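Local coordinates for putative exported protein (Bordetella pertussis Tohama I, PDB 2PFY), which binds pyroglutamic acid as the extracytoplasmic solute receptor of a tripartite ATP-independent periplasmic (TRAP) transport system, probably handing it to the membrane partners, at residues R141-S146 / G175-M180; A135-T140 / A154-V159; I125-P130 / V196-D201. All blocks are in the same frame, centred on the assembly; numbering follows the deposited sequence.

How the contacts relate
The three contacts lie on the same side of the chain's centre, their own centres 11 to 14 Å apart. Contact 3 pairs strands 124-127 and 198-201 in a mixed four-stranded sheet and closes the longest loop, inside which the other two are nested. Contacts 1 and 2 alternate along the chain and meet at strand 141-144: F142 pairs with V159 in a two-stranded parallel sheet, and its ring touches M156. Contact 1 joins contact 3 through M180, whose carbonyl O lies 2.8 Å from Y126 N, probably as a hydrogen bond. The F142-A179 bridge of contact 1 links the two-stranded to the four-stranded sheet, and R143 of the same contact grips the pyroglutamic acid directly.

Contact 1 of 3, residues R141-S146 / G175-M180; sequences RFRAYS and GVIDAM. With PCA (pyroglutamic acid), chain E.
Strand 141-144 meets the irregular run 175-180 at a single backbone bridge between F142 and A179, where R143 N donates to A179 O (2.9 Å, nearly straight at 171°) and R141 O takes the N-H of D178 (2.9 Å) with a weak second bond from A179 N. R141 is extended from CG to NE, and NH1 donates to G175 O at 2.9 Å; this oxygen lies close to the guanidinium plane, although NH1 stands above the plane of the carbonyl. G175, with positive phi, ends helix 168-173 in a Schellman motif, a place that suits a residue without a side chain. A179 O and M180 CA lie over one face of the F142 ring, toward its rim, and F142 CD1 touches A179 CB at 3.6 Å; the small alanine lets the ring come close. R143 CG is anti to the backbone N (chi1 179°), and the long arm runs beside I177 and obliquely across selenomethionine M180, whose CB is 3.6 Å from R143 CB. R143 NE is steadied by V163 O, while NH1 and NH2 hold the ligand's carboxylate, NH1 to OXT at 2.9 Å and NH2 to O at 2.7 Å. Ligand CB lies over one face of Y145, toward the rim. A bidentate arginine-carboxylate pair of this kind is characteristic of TRAP solute receptors; R48, T165, T182, S183 and T186 also bind the ligand.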
loop_
_atom_site.group_PDB
_atom_site.type_symbol
_atom_site.label_atom_id
_atom_site.label_comp_id
_atom_site.label_asym_id
_atom_site.label_seq_id
_atom_site.Cartn_x
_atom_site.Cartn_y
_atom_site.Cartn_z
ATOM N N ARG A 141 -14.329 4.387 16.457
ATOM C CA ARG A 141 -13.770 5.290 15.430
ATOM C C ARG A 141 -12.521 4.608 14.906
ATOM O O ARG A 141 -11.512 4.527 15.586
ATOM C CB ARG A 141 -13.424 6.653 16.023
ATOM C CG ARG A 141 -14.652 7.374 16.631
ATOM C CD ARG A 141 -14.227 8.601 17.461
ATOM N NE ARG A 141 -15.383 9.423 17.841
ATOM C CZ ARG A 141 -15.302 10.640 18.374
ATOM N NH1 ARG A 141 -14.123 11.203 18.573
ATOM N NH2 ARG A 141 -16.408 11.298 18.705
ATOM N N PHE A 142 -12.639 4.042 13.723
ATOM C CA PHE A 142 -11.624 3.120 13.258
ATOM C C PHE A 142 -10.998 3.740 12.004
ATOM O O PHE A 142 -11.701 4.104 11.055
ATOM C CB PHE A 142 -12.268 1.762 12.977
ATOM C CG PHE A 142 -11.274 0.643 12.734
ATOM C CD1 PHE A 142 -10.983 -0.281 13.742
ATOM C CD2 PHE A 142 -10.628 0.516 11.485
ATOM C CE1 PHE A 142 -10.080 -1.322 13.508
ATOM C CE2 PHE A 142 -9.695 -0.516 11.247
ATOM C CZ PHE A 142 -9.422 -1.434 12.251
ATOM N N ARG A 143 -9.681 3.893 12.014
ATOM C CA ARG A 143 -8.983 4.484 10.867
ATOM C C ARG A 143 -9.190 3.700 9.581
ATOM O O ARG A 143 -9.001 2.476 9.554
ATOM C CB ARG A 143 -7.476 4.571 11.135
ATOM C CG ARG A 143 -6.689 5.166 9.939
ATOM C CD ARG A 143 -5.216 5.060 10.109
ATOM N NE ARG A 143 -4.568 5.572 8.894
ATOM C CZ ARG A 143 -3.595 4.950 8.239
ATOM N NH1 ARG A 143 -3.087 3.827 8.734
ATOM N NH2 ARG A 143 -3.090 5.488 7.112
ATOM N N ALA A 144 -9.559 4.401 8.510
ATOM C CA ALA A 144 -9.526 3.834 7.154
ATOM C C ALA A 144 -8.501 4.631 6.344
ATOM O O ALA A 144 -8.218 5.762 6.687
ATOM C CB ALA A 144 -10.902 3.951 6.475
ATOM N N TYR A 145 -7.936 4.042 5.287
ATOM C CA TYR A 145 -6.906 4.759 4.521
ATOM C C TYR A 145 -7.083 4.662 3.013
ATOM O O TYR A 145 -6.208 5.076 2.238
ATOM C CB TYR A 145 -5.487 4.349 4.953
ATOM C CG TYR A 145 -5.140 2.890 4.803
ATOM C CD1 TYR A 145 -5.061 2.293 3.539
ATOM C CD2 TYR A 145 -4.842 2.104 5.929
ATOM C CE1 TYR A 145 -4.733 0.977 3.401
ATOM C CE2 TYR A 145 -4.519 0.759 5.798
ATOM C CZ TYR A 145 -4.470 0.196 4.531
ATOM O OH TYR A 145 -4.143 -1.122 4.337
ATOM N N SER A 146 -8.226 4.113 2.616
ATOM C CA SER A 146 -8.553 3.827 1.214
ATOM C C SER A 146 -10.069 3.565 1.146
ATOM O O SER A 146 -10.722 3.383 2.194
ATOM C CB SER A 146 -7.753 2.612 0.720
ATOM O OG SER A 146 -8.132 1.429 1.419
ATOM N N GLY A 175 -8.214 12.083 19.563
ATOM C CA GLY A 175 -9.349 11.174 19.678
ATOM C C GLY A 175 -10.179 11.024 18.427
ATOM O O GLY A 175 -11.301 10.521 18.472
ATOM N N VAL A 176 -9.638 11.437 17.289
ATOM C CA VAL A 176 -10.353 11.287 16.049
ATOM C C VAL A 176 -10.458 9.821 15.719
ATOM O O VAL A 176 -11.447 9.388 15.142
ATOM C CB VAL A 176 -9.688 12.103 14.877
ATOM C CG1 VAL A 176 -10.179 11.612 13.495
ATOM C CG2 VAL A 176 -9.971 13.608 15.063
ATOM N N ILE A 177 -9.444 9.044 16.091
ATOM C CA ILE A 177 -9.500 7.608 15.868
ATOM C C ILE A 177 -9.060 6.889 17.143
ATOM O O ILE A 177 -8.281 7.419 17.923
ATOM C CB ILE A 177 -8.662 7.142 14.632
ATOM C CG1 ILE A 177 -7.186 7.558 14.773
ATOM C CG2 ILE A 177 -9.331 7.633 13.302
ATOM C CD1 ILE A 177 -6.222 6.978 13.687
ATOM N N ASP A 178 -9.541 5.664 17.329
ATOM C CA ASP A 178 -9.199 4.899 18.531
ATOM C C ASP A 178 -8.588 3.537 18.213
ATOM O O ASP A 178 -8.097 2.867 19.124
ATOM C CB ASP A 178 -10.441 4.691 19.395
ATOM C CG ASP A 178 -10.951 5.977 20.030
ATOM O OD1 ASP A 178 -10.258 6.592 20.855
ATOM O OD2 ASP A 178 -12.081 6.368 19.707
ATOM N N ALA A 179 -8.631 3.130 16.942
ATOM C CA ALA A 179 -8.115 1.830 16.475
ATOM C C ALA A 179 -7.738 1.911 14.983
ATOM O O ALA A 179 -8.221 2.778 14.251
ATOM C CB ALA A 179 -9.170 0.700 16.682
HETATM N N MSE A 180 -6.889 1.011 14.511
HETATM C CA MSE A 180 -6.562 1.072 13.079
HETATM C C MSE A 180 -6.136 -0.281 12.561
HETATM O O MSE A 180 -5.948 -1.255 13.337
HETATM C CB MSE A 180 -5.475 2.139 12.840
HETATM C CG MSE A 180 -4.190 1.858 13.552
HETATM SE SE MSE A 180 -2.807 3.018 12.870
HETATM C CE MSE A 180 -1.242 2.339 14.016
HETATM N N PCA E . 0.667 1.316 5.710
HETATM C CA PCA E . -0.117 2.236 4.853
HETATM C CB PCA E . -0.965 1.435 3.895
HETATM C CG PCA E . -0.738 -0.006 4.242
HETATM C CD PCA E . 0.284 0.002 5.329
HETATM O OE PCA E . 0.785 -1.009 5.810
HETATM C C PCA E . -0.996 3.129 5.708
HETATM O O PCA E . -1.568 4.138 5.279
HETATM O OXT PCA E . -1.144 2.833 6.879
#

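Contact 2 of 3, residues A135-T140 / A154-V159; sequences ADLKGT and ALMGAV
G139 and G157 meet through their backbones: G139 N donates to G157 O at 2.9 Å in an almost straight bond (173°). V159 N, two residues beyond G157, donates to T140 O, one beyond G139, at 2.7 Å and equally straight, and these two bonds carry the polar part of the contact. In 135-140 a type II turn from L137 to T140 is closed by T140 N on L137 O, while K138 N is bonded to A135 O. D136 OD2 takes A132 N, with a weak bond from A133 N. In 154-159 the helix finishes in a Schellman motif, with G157 N on A154 O. V159 O probably accepts from F142 N and also from T161 OG1. G139 and G157 both have positive phi, a backbone shape that glycine adopts readily; G157 takes it where its carbonyl and the K138 chain lie close, a place suited to a residue without a side chain.

Carbonyl G157 O is further lined by K138, whose CA approaches it at 3.5 Å in a CA-H...O contact. The lysine chain bends at chi2 (76°) and its CD passes 3.6 Å from the same oxygen. L137 O, already engaged within its turn, also receives a CA-H...O contact from A158 CA. The apolar part is small: L137 CD1 meets CE of selenomethionine M156 at 3.5 Å, the chain of M156 bending at chi3, and A158 CB lies against T140 O, where a short side chain fits close to the backbone.

The contact joins the approach to the first strand with the helix-to-strand turn of a beta-alpha-beta crossover with parallel strands 141-144 and 159-162, with M156 reaching F142 on one strand and I276 of helix 267-287.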
loop_
_atom_site.group_PDB
_atom_site.type_symbol
_atom_site.label_atom_id
_atom_site.label_comp_id
_atom_site.label_asym_id
_atom_site.label_seq_id
_atom_site.Cartn_x
_atom_site.Cartn_y
_atom_site.Cartn_z
ATOM N N ALA A 135 -17.617 -7.402 17.773
ATOM C CA ALA A 135 -18.408 -6.694 18.778
ATOM C C ALA A 135 -17.589 -5.682 19.580
ATOM O O ALA A 135 -18.100 -4.634 19.976
ATOM C CB ALA A 135 -19.123 -7.706 19.742
ATOM N N ASP A 136 -16.320 -6.009 19.823
ATOM C CA ASP A 136 -15.414 -5.141 20.574
ATOM C C ASP A 136 -15.151 -3.813 19.828
ATOM O O ASP A 136 -14.845 -2.774 20.452
ATOM C CB ASP A 136 -14.111 -5.914 20.922
ATOM C CG ASP A 136 -14.351 -7.000 21.950
ATOM O OD1 ASP A 136 -15.222 -6.772 22.834
ATOM O OD2 ASP A 136 -13.696 -8.072 21.888
ATOM N N LEU A 137 -15.357 -3.846 18.515
ATOM C CA LEU A 137 -15.104 -2.701 17.658
ATOM C C LEU A 137 -16.382 -1.967 17.207
ATOM O O LEU A 137 -16.330 -1.014 16.433
ATOM C CB LEU A 137 -14.215 -3.127 16.468
ATOM C CG LEU A 137 -12.787 -3.528 16.868
ATOM C CD1 LEU A 137 -12.113 -4.333 15.735
ATOM C CD2 LEU A 137 -11.944 -2.297 17.258
ATOM N N LYS A 138 -17.532 -2.390 17.736
ATOM C CA LYS A 138 -18.807 -1.802 17.338
ATOM C C LYS A 138 -18.839 -0.341 17.751
ATOM O O LYS A 138 -18.634 -0.021 18.930
ATOM C CB LYS A 138 -19.997 -2.571 17.970
ATOM C CG LYS A 138 -21.335 -1.964 17.618
ATOM C CD LYS A 138 -21.756 -2.297 16.212
ATOM C CE LYS A 138 -23.050 -1.592 15.917
ATOM N NZ LYS A 138 -23.324 -1.613 14.494
ATOM N N GLY A 139 -19.065 0.546 16.778
ATOM C CA GLY A 139 -19.090 1.979 17.032
ATOM C C GLY A 139 -17.731 2.632 17.289
ATOM O O GLY A 139 -17.660 3.840 17.532
ATOM N N THR A 140 -16.660 1.839 17.250
ATOM C CA THR A 140 -15.298 2.354 17.386
ATOM C C THR A 140 -14.931 3.230 16.178
ATOM O O THR A 140 -15.227 2.870 15.038
ATOM C CB THR A 140 -14.283 1.178 17.594
ATOM O OG1 THR A 140 -14.527 0.579 18.880
ATOM C CG2 THR A 140 -12.843 1.659 17.579
ATOM N N ALA A 154 -16.727 -0.396 7.775
ATOM C CA ALA A 154 -18.178 -0.266 7.903
ATOM C C ALA A 154 -18.795 -1.658 8.114
ATOM O O ALA A 154 -19.610 -1.853 9.027
ATOM C CB ALA A 154 -18.766 0.414 6.683
ATOM N N LEU A 155 -18.353 -2.627 7.315
ATOM C CA LEU A 155 -18.778 -4.017 7.466
ATOM C C LEU A 155 -18.407 -4.650 8.808
ATOM O O LEU A 155 -19.072 -5.597 9.264
ATOM C CB LEU A 155 -18.233 -4.855 6.325
ATOM C CG LEU A 155 -18.744 -4.507 4.925
ATOM C CD1 LEU A 155 -17.973 -5.322 3.919
ATOM C CD2 LEU A 155 -20.256 -4.733 4.807
HETATM N N MSE A 156 -17.349 -4.139 9.429
HETATM C CA MSE A 156 -16.944 -4.592 10.757
HETATM C C MSE A 156 -17.874 -4.050 11.861
HETATM O O MSE A 156 -17.825 -4.518 12.997
HETATM C CB MSE A 156 -15.496 -4.166 11.051
HETATM C CG MSE A 156 -14.429 -4.953 10.326
HETATM SE SE MSE A 156 -12.690 -4.043 10.418
HETATM C CE MSE A 156 -12.436 -3.658 12.303
ATOM N N GLY A 157 -18.702 -3.059 11.518
ATOM C CA GLY A 157 -19.550 -2.370 12.487
ATOM C C GLY A 157 -18.870 -1.190 13.144
ATOM O O GLY A 157 -19.395 -0.625 14.115
ATOM N N ALA A 158 -17.686 -0.817 12.632
ATOM C CA ALA A 158 -16.935 0.307 13.178
ATOM C C ALA A 158 -17.332 1.565 12.425
ATOM O O ALA A 158 -18.059 1.479 11.442
ATOM C CB ALA A 158 -15.420 0.046 13.051
ATOM N N VAL A 159 -16.867 2.726 12.877
ATOM C CA VAL A 159 -17.178 3.974 12.177
ATOM C C VAL A 159 -15.895 4.400 11.420
ATOM O O VAL A 159 -14.939 4.860 12.025
ATOM C CB VAL A 159 -17.703 5.067 13.135
ATOM C CG1 VAL A 159 -17.924 6.394 12.396
ATOM C CG2 VAL A 159 -19.034 4.588 13.844
#

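Contact 3 of 3, residues I125-P130 / V196-D201; sequences IYTKKP and VKYYYD
An antiparallel strand pair with a classic beta bulge at one end joins 124-127 to 198-201. I125 and Y200 form a hydrogen-bonded pair (I125 N to Y200 O 3.0 Å, Y200 N to I125 O 2.8 Å), as do T127 and Y198. At the bulge T127 O accepts from both Y198 N and K197 N, which reach it from opposite faces of its plane. On the Y126 face, Y199 turns an edge toward the ring of Y126, with centroids 4.9 Å apart and planes at 61°; Y199 CD1 lies over that ring 3.5 Å from Y126 CZ. V196 CG2 meets Y126 CD1, while the Y126 hydroxyl bonds S183 O, of a ligand-pocket residue. The other face carries I125, T127, Y198 and Y200. T127 OG1, between N and the carbonyl carbon (chi1 66°), donates to K129 O at 2.6 Å and meets Y200 CE2 at the ring edge. P130 N sits over one face of Y198, toward its rim, and the compact proline ring packs there, P130 CG 3.8 Å from Y198 CZ. Y200 OH accepts from V131 N. This tyrosine-rich pairing belongs to the mixed four-stranded sheet of one lobe, consistent with the periplasmic binding-protein fold.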
loop_
_atom_site.group_PDB
_atom_site.type_symbol
_atom_site.label_atom_id
_atom_site.label_comp_id
_atom_site.label_asym_id
_atom_site.label_seq_id
_atom_site.Cartn_x
_atom_site.Cartn_y
_atom_site.Cartn_z
ATOM N N ILE A 125 -4.212 -5.423 13.245
ATOM C CA ILE A 125 -5.158 -4.518 13.907
ATOM C C ILE A 125 -4.509 -3.957 15.156
ATOM O O ILE A 125 -3.921 -4.707 15.917
ATOM C CB ILE A 125 -6.482 -5.271 14.267
ATOM C CG1 ILE A 125 -7.178 -5.678 12.966
ATOM C CG2 ILE A 125 -7.433 -4.361 15.143
ATOM C CD1 ILE A 125 -8.280 -6.752 13.071
ATOM N N TYR A 126 -4.578 -2.632 15.332
ATOM C CA TYR A 126 -4.019 -1.976 16.511
ATOM C C TYR A 126 -5.151 -1.388 17.325
ATOM O O TYR A 126 -6.021 -0.714 16.779
ATOM C CB TYR A 126 -3.097 -0.803 16.142
ATOM C CG TYR A 126 -1.824 -1.147 15.379
ATOM C CD1 TYR A 126 -0.577 -1.044 15.999
ATOM C CD2 TYR A 126 -1.865 -1.519 14.032
ATOM C CE1 TYR A 126 0.620 -1.287 15.298
ATOM C CE2 TYR A 126 -0.672 -1.807 13.315
ATOM C CZ TYR A 126 0.562 -1.678 13.958
ATOM O OH TYR A 126 1.727 -1.949 13.262
ATOM N N THR A 127 -5.121 -1.597 18.629
ATOM C CA THR A 127 -6.234 -1.146 19.473
ATOM C C THR A 127 -5.707 -0.627 20.805
ATOM O O THR A 127 -4.528 -0.849 21.150
ATOM C CB THR A 127 -7.251 -2.309 19.765
ATOM O OG1 THR A 127 -6.617 -3.307 20.569
ATOM C CG2 THR A 127 -7.722 -2.961 18.482
ATOM N N LYS A 128 -6.580 0.059 21.547
ATOM C CA LYS A 128 -6.225 0.576 22.864
ATOM C C LYS A 128 -6.701 -0.336 23.982
ATOM O O LYS A 128 -6.273 -0.150 25.119
ATOM C CB LYS A 128 -6.764 1.986 23.083
ATOM C CG LYS A 128 -6.230 2.988 22.087
ATOM C CD LYS A 128 -7.135 4.177 22.000
ATOM C CE LYS A 128 -6.560 5.327 22.739
ATOM N NZ LYS A 128 -7.472 6.480 22.519
ATOM N N LYS A 129 -7.552 -1.313 23.632
ATOM C CA LYS A 129 -8.131 -2.280 24.583
ATOM C C LYS A 129 -8.096 -3.651 23.948
ATOM O O LYS A 129 -8.055 -3.746 22.739
ATOM C CB LYS A 129 -9.605 -1.935 24.897
ATOM C CG LYS A 129 -9.778 -0.742 25.811
ATOM C CD LYS A 129 -10.967 -0.934 26.793
ATOM C CE LYS A 129 -10.585 -1.882 27.962
ATOM N NZ LYS A 129 -11.611 -1.893 29.027
ATOM N N PRO A 130 -8.146 -4.721 24.752
ATOM C CA PRO A 130 -8.219 -6.037 24.136
ATOM C C PRO A 130 -9.426 -6.197 23.196
ATOM O O PRO A 130 -10.509 -5.675 23.465
ATOM C CB PRO A 130 -8.362 -6.984 25.337
ATOM C CG PRO A 130 -7.731 -6.276 26.482
ATOM C CD PRO A 130 -8.123 -4.806 26.232
ATOM N N VAL A 196 -1.106 3.301 20.860
ATOM C CA VAL A 196 -1.943 2.109 20.970
ATOM C C VAL A 196 -1.224 1.066 21.807
ATOM O O VAL A 196 -0.018 1.196 22.037
ATOM C CB VAL A 196 -2.320 1.471 19.602
ATOM C CG1 VAL A 196 -3.632 2.049 19.102
ATOM C CG2 VAL A 196 -1.139 1.584 18.553
ATOM N N LYS A 197 -1.950 0.038 22.257
ATOM C CA LYS A 197 -1.362 -0.966 23.149
ATOM C C LYS A 197 -1.347 -2.399 22.646
ATOM O O LYS A 197 -0.481 -3.179 23.041
ATOM C CB LYS A 197 -2.054 -0.936 24.522
ATOM C CG LYS A 197 -1.337 -0.055 25.529
ATOM C CD LYS A 197 -1.426 1.435 25.142
ATOM C CE LYS A 197 -0.068 2.154 25.351
ATOM N NZ LYS A 197 0.051 3.459 24.623
ATOM N N TYR A 198 -2.329 -2.768 21.838
ATOM C CA TYR A 198 -2.457 -4.155 21.351
ATOM C C TYR A 198 -2.288 -4.216 19.849
ATOM O O TYR A 198 -2.877 -3.416 19.149
ATOM C CB TYR A 198 -3.847 -4.725 21.712
ATOM C CG TYR A 198 -4.030 -4.773 23.203
ATOM C CD1 TYR A 198 -3.675 -5.907 23.935
ATOM C CD2 TYR A 198 -4.483 -3.660 23.895
ATOM C CE1 TYR A 198 -3.805 -5.931 25.328
ATOM C CE2 TYR A 198 -4.628 -3.684 25.302
ATOM C CZ TYR A 198 -4.283 -4.813 26.000
ATOM O OH TYR A 198 -4.438 -4.814 27.394
ATOM N N TYR A 199 -1.507 -5.181 19.370
ATOM C CA TYR A 199 -1.391 -5.449 17.934
ATOM C C TYR A 199 -1.800 -6.891 17.703
ATOM O O TYR A 199 -1.309 -7.791 18.397
ATOM C CB TYR A 199 0.066 -5.198 17.457
ATOM C CG TYR A 199 0.304 -5.683 16.057
ATOM C CD1 TYR A 199 -0.115 -4.917 14.962
ATOM C CD2 TYR A 199 0.930 -6.920 15.809
ATOM C CE1 TYR A 199 0.098 -5.358 13.658
ATOM C CE2 TYR A 199 1.117 -7.375 14.498
ATOM C CZ TYR A 199 0.702 -6.571 13.435
ATOM O OH TYR A 199 0.871 -7.005 12.133
ATOM N N TYR A 200 -2.697 -7.127 16.755
ATOM C CA TYR A 200 -3.143 -8.469 16.415
ATOM C C TYR A 200 -2.636 -8.739 15.006
ATOM O O TYR A 200 -2.929 -7.956 14.089
ATOM C CB TYR A 200 -4.708 -8.593 16.487
ATOM C CG TYR A 200 -5.224 -8.316 17.898
ATOM C CD1 TYR A 200 -5.265 -9.338 18.856
ATOM C CD2 TYR A 200 -5.561 -7.017 18.297
ATOM C CE1 TYR A 200 -5.658 -9.071 20.160
ATOM C CE2 TYR A 200 -5.948 -6.743 19.571
ATOM C CZ TYR A 200 -6.008 -7.773 20.503
ATOM O OH TYR A 200 -6.395 -7.483 21.789
ATOM N N ASP A 201 -1.893 -9.842 14.854
ATOM C CA ASP A 201 -1.232 -10.229 13.609
ATOM C C ASP A 201 -2.298 -10.834 12.679
ATOM O O ASP A 201 -2.340 -12.046 12.449
ATOM C CB ASP A 201 -0.092 -11.231 13.942
ATOM C CG ASP A 201 0.791 -11.595 12.720
ATOM O OD1 ASP A 201 0.537 -11.100 11.599
ATOM O OD2 ASP A 201 1.764 -12.385 12.884
#